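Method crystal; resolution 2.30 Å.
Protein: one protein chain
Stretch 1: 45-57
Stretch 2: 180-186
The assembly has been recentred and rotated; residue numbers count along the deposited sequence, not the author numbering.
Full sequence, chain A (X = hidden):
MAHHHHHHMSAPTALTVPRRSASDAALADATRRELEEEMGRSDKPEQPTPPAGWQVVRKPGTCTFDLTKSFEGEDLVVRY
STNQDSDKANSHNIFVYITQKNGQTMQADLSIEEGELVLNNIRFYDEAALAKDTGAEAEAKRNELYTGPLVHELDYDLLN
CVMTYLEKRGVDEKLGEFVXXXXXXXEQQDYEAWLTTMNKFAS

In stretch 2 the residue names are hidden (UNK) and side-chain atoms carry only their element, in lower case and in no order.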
ATOM      1  N   PRO A  45      27.728 -14.957   6.760  1.00 47.19           N
ATOM      2  CA  PRO A  45      26.619 -15.608   7.471  1.00 46.62           C
ATOM      3  C   PRO A  45      26.394 -17.056   7.029  1.00 46.09           C
ATOM      4  O   PRO A  45      26.309 -17.323   5.834  1.00 45.90           O
ATOM      5  CB  PRO A  45      25.409 -14.734   7.107  1.00 46.56           C
ATOM      6  CG  PRO A  45      25.991 -13.435   6.682  1.00 46.75           C
ATOM      7  CD  PRO A  45      27.258 -13.802   5.971  1.00 46.98           C
ATOM      8  N   GLU A  46      26.314 -17.967   7.998  1.00 45.74           N
ATOM      9  CA  GLU A  46      26.034 -19.378   7.744  1.00 45.59           C
ATOM     10  C   GLU A  46      24.531 -19.597   7.639  1.00 44.15           C
ATOM     11  O   GLU A  46      23.760 -19.004   8.400  1.00 43.75           O
ATOM     12  CB  GLU A  46      26.574 -20.246   8.885  1.00 46.38           C
ATOM     13  CG  GLU A  46      28.031 -20.650   8.742  1.00 49.87           C
ATOM     14  CD  GLU A  46      28.487 -21.560   9.868  1.00 53.24           C
ATOM     15  OE1 GLU A  46      27.900 -22.652  10.029  1.00 54.60           O
ATOM     16  OE2 GLU A  46      29.428 -21.182  10.596  1.00 55.61           O
ATOM     17  N   GLN A  47      24.117 -20.456   6.710  1.00 42.88           N
ATOM     18  CA  GLN A  47      22.708 -20.810   6.586  1.00 41.88           C
ATOM     19  C   GLN A  47      22.264 -21.592   7.821  1.00 41.79           C
ATOM     20  O   GLN A  47      22.820 -22.655   8.112  1.00 41.66           O
ATOM     21  CB  GLN A  47      22.449 -21.650   5.338  1.00 41.48           C
ATOM     22  CG  GLN A  47      20.965 -21.977   5.131  1.00 40.83           C
ATOM     23  CD  GLN A  47      20.686 -22.802   3.881  1.00 41.12           C
ATOM     24  OE1 GLN A  47      19.536 -23.146   3.614  1.00 42.00           O
ATOM     25  NE2 GLN A  47      21.727 -23.125   3.123  1.00 41.29           N
ATOM     26  N   PRO A  48      21.264 -21.084   8.540  1.00 41.72           N
ATOM     27  CA  PRO A  48      20.789 -21.752   9.758  1.00 42.35           C
ATOM     28  C   PRO A  48      20.071 -23.075   9.488  1.00 43.26           C
ATOM     29  O   PRO A  48      19.605 -23.335   8.376  1.00 42.74           O
ATOM     30  CB  PRO A  48      19.819 -20.728  10.353  1.00 42.27           C
ATOM     31  CG  PRO A  48      19.319 -19.986   9.181  1.00 41.64           C
ATOM     32  CD  PRO A  48      20.499 -19.851   8.266  1.00 41.22           C
ATOM     33  N   THR A  49      20.003 -23.904  10.526  1.00 44.79           N
ATOM     34  CA  THR A  49      19.295 -25.175  10.466  1.00 46.05           C
ATOM     35  C   THR A  49      17.887 -24.962  11.009  1.00 46.62           C
ATOM     36  O   THR A  49      17.730 -24.482  12.133  1.00 46.44           O
ATOM     37  CB  THR A  49      20.027 -26.255  11.294  1.00 46.39           C
ATOM     38  OG1 THR A  49      20.244 -25.794  12.636  1.00 47.23           O
ATOM     39  CG2 THR A  49      21.432 -26.507  10.751  1.00 46.79           C
ATOM     40  N   PRO A  50      16.864 -25.296  10.222  1.00 47.63           N
ATOM     41  CA  PRO A  50      15.477 -25.078  10.650  1.00 48.50           C
ATOM     42  C   PRO A  50      15.102 -25.965  11.835  1.00 49.53           C
ATOM     43  O   PRO A  50      15.592 -27.095  11.891  1.00 49.65           O
ATOM     44  CB  PRO A  50      14.664 -25.455   9.405  1.00 48.35           C
ATOM     45  CG  PRO A  50      15.530 -26.394   8.662  1.00 47.92           C
ATOM     46  CD  PRO A  50      16.931 -25.902   8.879  1.00 47.55           C
ATOM     47  N   PRO A  51      14.279 -25.478  12.768  1.00 50.91           N
ATOM     48  CA  PRO A  51      13.809 -26.314  13.887  1.00 51.53           C
ATOM     49  C   PRO A  51      13.135 -27.610  13.426  1.00 51.78           C
ATOM     50  O   PRO A  51      12.833 -27.784  12.239  1.00 51.86           O
ATOM     51  CB  PRO A  51      12.802 -25.404  14.603  1.00 51.74           C
ATOM     52  CG  PRO A  51      13.273 -24.027  14.298  1.00 51.61           C
ATOM     53  CD  PRO A  51      13.749 -24.103  12.865  1.00 51.22           C
ATOM     54  N   ALA A  52      12.895 -28.499  14.383  1.00 52.03           N
ATOM     55  CA  ALA A  52      12.394 -29.849  14.106  1.00 51.97           C
ATOM     56  C   ALA A  52      11.010 -29.851  13.454  1.00 51.51           C
ATOM     57  O   ALA A  52      10.099 -29.163  13.915  1.00 51.40           O
ATOM     58  CB  ALA A  52      12.365 -30.665  15.391  1.00 52.13           C
ATOM     59  N   GLY A  53      10.873 -30.630  12.380  1.00 51.04           N
ATOM     60  CA  GLY A  53       9.603 -30.803  11.694  1.00 50.63           C
ATOM     61  C   GLY A  53       9.430 -29.920  10.472  1.00 50.40           C
ATOM     62  O   GLY A  53       8.910 -30.369   9.450  1.00 50.21           O
ATOM     63  N   TRP A  54       9.861 -28.663  10.573  1.00 50.23           N
ATOM     64  CA  TRP A  54       9.630 -27.688   9.507  1.00 50.10           C
ATOM     65  C   TRP A  54      10.463 -27.969   8.254  1.00 50.96           C
ATOM     66  O   TRP A  54      11.565 -28.511   8.331  1.00 51.06           O
ATOM     67  CB  TRP A  54       9.905 -26.266  10.002  1.00 49.58           C
ATOM     68  CG  TRP A  54       9.062 -25.854  11.172  1.00 47.99           C
ATOM     69  CD1 TRP A  54       9.394 -25.946  12.490  1.00 47.14           C
ATOM     70  CD2 TRP A  54       7.749 -25.279  11.131  1.00 45.96           C
ATOM     71  NE1 TRP A  54       8.372 -25.468  13.276  1.00 46.57           N
ATOM     72  CE2 TRP A  54       7.350 -25.048  12.466  1.00 45.59           C
ATOM     73  CE3 TRP A  54       6.867 -24.932  10.101  1.00 44.90           C
ATOM     74  CZ2 TRP A  54       6.110 -24.494  12.795  1.00 44.34           C
ATOM     75  CZ3 TRP A  54       5.632 -24.378  10.431  1.00 43.68           C
ATOM     76  CH2 TRP A  54       5.269 -24.166  11.767  1.00 43.77           C
ATOM     77  N   GLN A  55       9.908 -27.589   7.107  1.00 51.97           N
ATOM     78  CA  GLN A  55      10.557 -27.717   5.807  1.00 52.84           C
ATOM     79  C   GLN A  55      10.616 -26.324   5.178  1.00 52.43           C
ATOM     80  O   GLN A  55       9.620 -25.599   5.172  1.00 51.99           O
ATOM     81  CB  GLN A  55       9.758 -28.671   4.907  1.00 53.52           C
ATOM     82  CG  GLN A  55      10.579 -29.772   4.235  1.00 56.45           C
ATOM     83  CD  GLN A  55      11.271 -29.307   2.960  1.00 59.78           C
ATOM     84  OE1 GLN A  55      10.613 -28.912   1.996  1.00 61.25           O
ATOM     85  NE2 GLN A  55      12.600 -29.362   2.951  1.00 61.42           N
ATOM     86  N   VAL A  56      11.783 -25.950   4.658  1.00 52.15           N
ATOM     87  CA  VAL A  56      11.957 -24.650   4.010  1.00 52.09           C
ATOM     88  C   VAL A  56      11.701 -24.786   2.513  1.00 52.05           C
ATOM     89  O   VAL A  56      12.281 -25.654   1.857  1.00 52.13           O
ATOM     90  CB  VAL A  56      13.381 -24.097   4.224  1.00 52.14           C
ATOM     91  CG1 VAL A  56      13.494 -22.676   3.679  1.00 51.77           C
ATOM     92  CG2 VAL A  56      13.760 -24.127   5.698  1.00 52.61           C
ATOM     93  N   VAL A  57      10.839 -23.929   1.973  1.00 51.88           N
ATOM     94  CA  VAL A  57      10.514 -23.959   0.547  1.00 51.68           C
ATOM     95  C   VAL A  57      10.357 -22.546   0.002  1.00 51.32           C
ATOM     96  O   VAL A  57       9.516 -21.781   0.466  1.00 50.96           O
ATOM     97  CB  VAL A  57       9.228 -24.766   0.268  1.00 51.81           C
ATOM     98  CG1 VAL A  57       8.829 -24.666  -1.203  1.00 51.76           C
ATOM     99  CG2 VAL A  57       9.422 -26.225   0.660  1.00 52.02           C
ATOM    100  N   UNK A 180      15.350 -14.888  11.425  1.00 27.93           N
ATOM    101  CA  UNK A 180      16.321 -13.796  11.470  1.00 28.09           C
ATOM    102  C   UNK A 180      17.646 -14.238  10.850  1.00 28.39           C
ATOM    103  O   UNK A 180      18.213 -13.533  10.021  1.00 28.62           O
ATOM    104  c   UNK A 180      16.579 -13.310  12.923  1.00 27.90           C
ATOM    105  c   UNK A 180      15.312 -12.754  13.541  1.00 27.86           C
ATOM    106  c   UNK A 180      17.669 -12.242  12.962  1.00 27.61           C
ATOM    107  N   UNK A 181      18.121 -15.409  11.261  1.00 28.78           N
ATOM    108  CA  UNK A 181      19.389 -15.960  10.785  1.00 29.06           C
ATOM    109  C   UNK A 181      19.339 -16.327   9.307  1.00 29.17           C
ATOM    110  O   UNK A 181      20.325 -16.163   8.591  1.00 29.36           O
ATOM    111  c   UNK A 181      20.598 -18.339  13.664  1.00 30.17           C
ATOM    112  c   UNK A 181      21.600 -16.139  13.007  1.00 28.76           C
ATOM    113  c   UNK A 181      19.779 -17.201  11.599  1.00 29.07           C
ATOM    114  c   UNK A 181      20.333 -16.989  13.011  1.00 29.40           C
ATOM    115  N   UNK A 182      18.193 -16.830   8.860  1.00 29.27           N
ATOM    116  CA  UNK A 182      18.015 -17.234   7.472  1.00 29.47           C
ATOM    117  C   UNK A 182      17.929 -16.004   6.581  1.00 29.22           C
ATOM    118  O   UNK A 182      18.408 -16.019   5.454  1.00 29.03           O
ATOM    119  c   UNK A 182      16.083 -18.213   4.877  1.00 33.49           C
ATOM    120  c   UNK A 182      17.246 -20.064   5.825  1.00 32.36           C
ATOM    121  o   UNK A 182      16.528 -20.777   2.316  1.00 36.94           O
ATOM    122  c   UNK A 182      17.192 -20.726   4.606  1.00 33.62           C
ATOM    123  c   UNK A 182      16.581 -20.122   3.523  1.00 34.43           C
ATOM    124  c   UNK A 182      16.690 -18.804   5.981  1.00 31.04           C
ATOM    125  c   UNK A 182      16.025 -18.867   3.650  1.00 34.05           C
ATOM    126  c   UNK A 182      16.757 -18.089   7.308  1.00 29.87           C
ATOM    127  N   UNK A 183      17.333 -14.934   7.099  1.00 29.47           N
ATOM    128  CA  UNK A 183      17.242 -13.676   6.367  1.00 30.40           C
ATOM    129  C   UNK A 183      18.624 -13.062   6.137  1.00 31.16           C
ATOM    130  O   UNK A 183      18.908 -12.591   5.040  1.00 30.69           O
ATOM    131  c   UNK A 183      16.338 -12.685   7.096  1.00 30.36           C
ATOM    132  o   UNK A 183      14.988 -13.120   7.059  1.00 31.49           O
ATOM    133  N   UNK A 184      19.478 -13.078   7.165  1.00 32.27           N
ATOM    134  CA  UNK A 184      20.842 -12.561   7.039  1.00 33.63           C
ATOM    135  C   UNK A 184      21.601 -13.359   5.988  1.00 33.16           C
ATOM    136  O   UNK A 184      22.290 -12.786   5.150  1.00 33.25           O
ATOM    137  c   UNK A 184      21.163 -12.038  10.770  1.00 40.50           C
ATOM    138  c   UNK A 184      20.341  -9.875  11.433  1.00 42.13           C
ATOM    139  c   UNK A 184      21.159 -11.660   9.429  1.00 38.10           C
ATOM    140  c   UNK A 184      20.750 -10.366   9.106  1.00 41.43           C
ATOM    141  c   UNK A 184      20.338  -9.478  10.104  1.00 42.60           C
ATOM    142  c   UNK A 184      20.754 -11.154  11.767  1.00 41.57           C
ATOM    143  c   UNK A 184      21.619 -12.639   8.368  1.00 34.36           C
ATOM    144  N   UNK A 185      21.464 -14.683   6.038  1.00 32.91           N
ATOM    145  CA  UNK A 185      22.147 -15.566   5.098  1.00 32.69           C
ATOM    146  C   UNK A 185      21.663 -15.330   3.676  1.00 32.36           C
ATOM    147  O   UNK A 185      22.468 -15.122   2.780  1.00 32.42           O
ATOM    148  c   UNK A 185      20.215 -18.622   3.124  1.00 36.49           C
ATOM    149  c   UNK A 185      22.407 -17.970   4.384  1.00 33.23           C
ATOM    150  c   UNK A 185      21.981 -20.139   1.506  1.00 35.47           C
ATOM    151  c   UNK A 185      19.751 -19.384   2.057  1.00 37.43           C
ATOM    152  c   UNK A 185      23.688 -18.351   4.124  1.00 33.52           C
ATOM    153  c   UNK A 185      20.634 -20.133   1.263  1.00 36.68           C
ATOM    154  c   UNK A 185      22.449 -19.374   2.576  1.00 34.02           C
ATOM    155  c   UNK A 185      21.946 -17.039   5.469  1.00 32.77           C
ATOM    156  n   UNK A 185      23.724 -19.196   3.041  1.00 33.66           N
ATOM    157  c   UNK A 185      21.591 -18.614   3.399  1.00 34.33           C
ATOM    158  N   UNK A 186      20.346 -15.374   3.486  1.00 32.01           N
ATOM    159  CA  UNK A 186      19.730 -15.185   2.173  1.00 31.77           C
ATOM    160  C   UNK A 186      20.015 -13.805   1.596  1.00 31.94           C
ATOM    161  O   UNK A 186      20.152 -13.658   0.383  1.00 31.46           O
ATOM    162  c   UNK A 186      18.222 -15.421   2.246  1.00 31.69           C
TER
HETATM  163  O   HOH W   1      22.998 -16.254   9.209  1.00 32.11           O

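Stretch 2 is one run of helix that packs against the extended, proline-rich segment at the start of stretch 1 and reaches the strand at its end. Position 180 carries three side-chain carbons, one bearing the other two; they point away from stretch 1 and touch none of it. This fork directly at CB, with no oxygen, is valine.

Position 181 has four carbons, forked at the second, and its CA-to-CB bond points toward stretch 1. Its CB lies 3.7 Å from CG of Pro48. Branching one carbon beyond CB identifies leucine.

At position 182, one carbon leads to a six-carbon ring that bears a single oxygen. Its CB is 3.7 Å from CG of Pro48, and the same CG comes within 3.4 Å of the backbone N of 182. The CA-to-CB bond points sideways to stretch 1, but the end of the side chain comes nearer, with Gln47 at the ring edge and Val56 near the ring oxygen. The residue is tyrosine: OE1 of Gln47 is 3.5 Å from CE1 of Tyr182, and CG1 of Val56 is 3.8 Å from OH of Tyr182.

Position 183 shows one carbon and one oxygen, pointing away from stretch 1 without contact, hence serine. OG of Ser183 is hydrogen-bonded elsewhere in the structure.

Position 184 has one carbon followed by a six-carbon ring without a heteroatom. Although its CA-to-CB bond points toward stretch 1, the ring leads away, and the closest approach is from the backbone O of 184 to CG of Pro45, at 4.1 Å. This is phenylalanine.

At position 185, one carbon precedes fused five- and six-membered rings holding eight carbons and one nitrogen. CB of Gln47 lies 3.5 Å from the centroid of the five-membered ring of 185, only 6° off the ring normal, a CH-pi contact. The composition is unique to tryptophan. NE2 of Gln47 continues over the face, 3.4 Å from CZ2 of Trp185, whereas O of Pro45 meets the ring edge 3.3 Å from CD1 of Trp185.

Position 186 has a single side-chain carbon and makes no contact with stretch 1; it is alanine.

The contact works mainly through shape, burying 460 Å² without a direct hydrogen bond. Pro48 rests against Leu181 and Tyr182, while the extended Gln47 side chain (chi1 and chi2 both t) lies along the indole and reaches the tyrosine ring edge. One water supplies a polar bridge, donating to O of Glu46 at 3.0 Å and to O of Leu181 at 2.7 Å.

Stretch 2 180-186: VLYSFWA
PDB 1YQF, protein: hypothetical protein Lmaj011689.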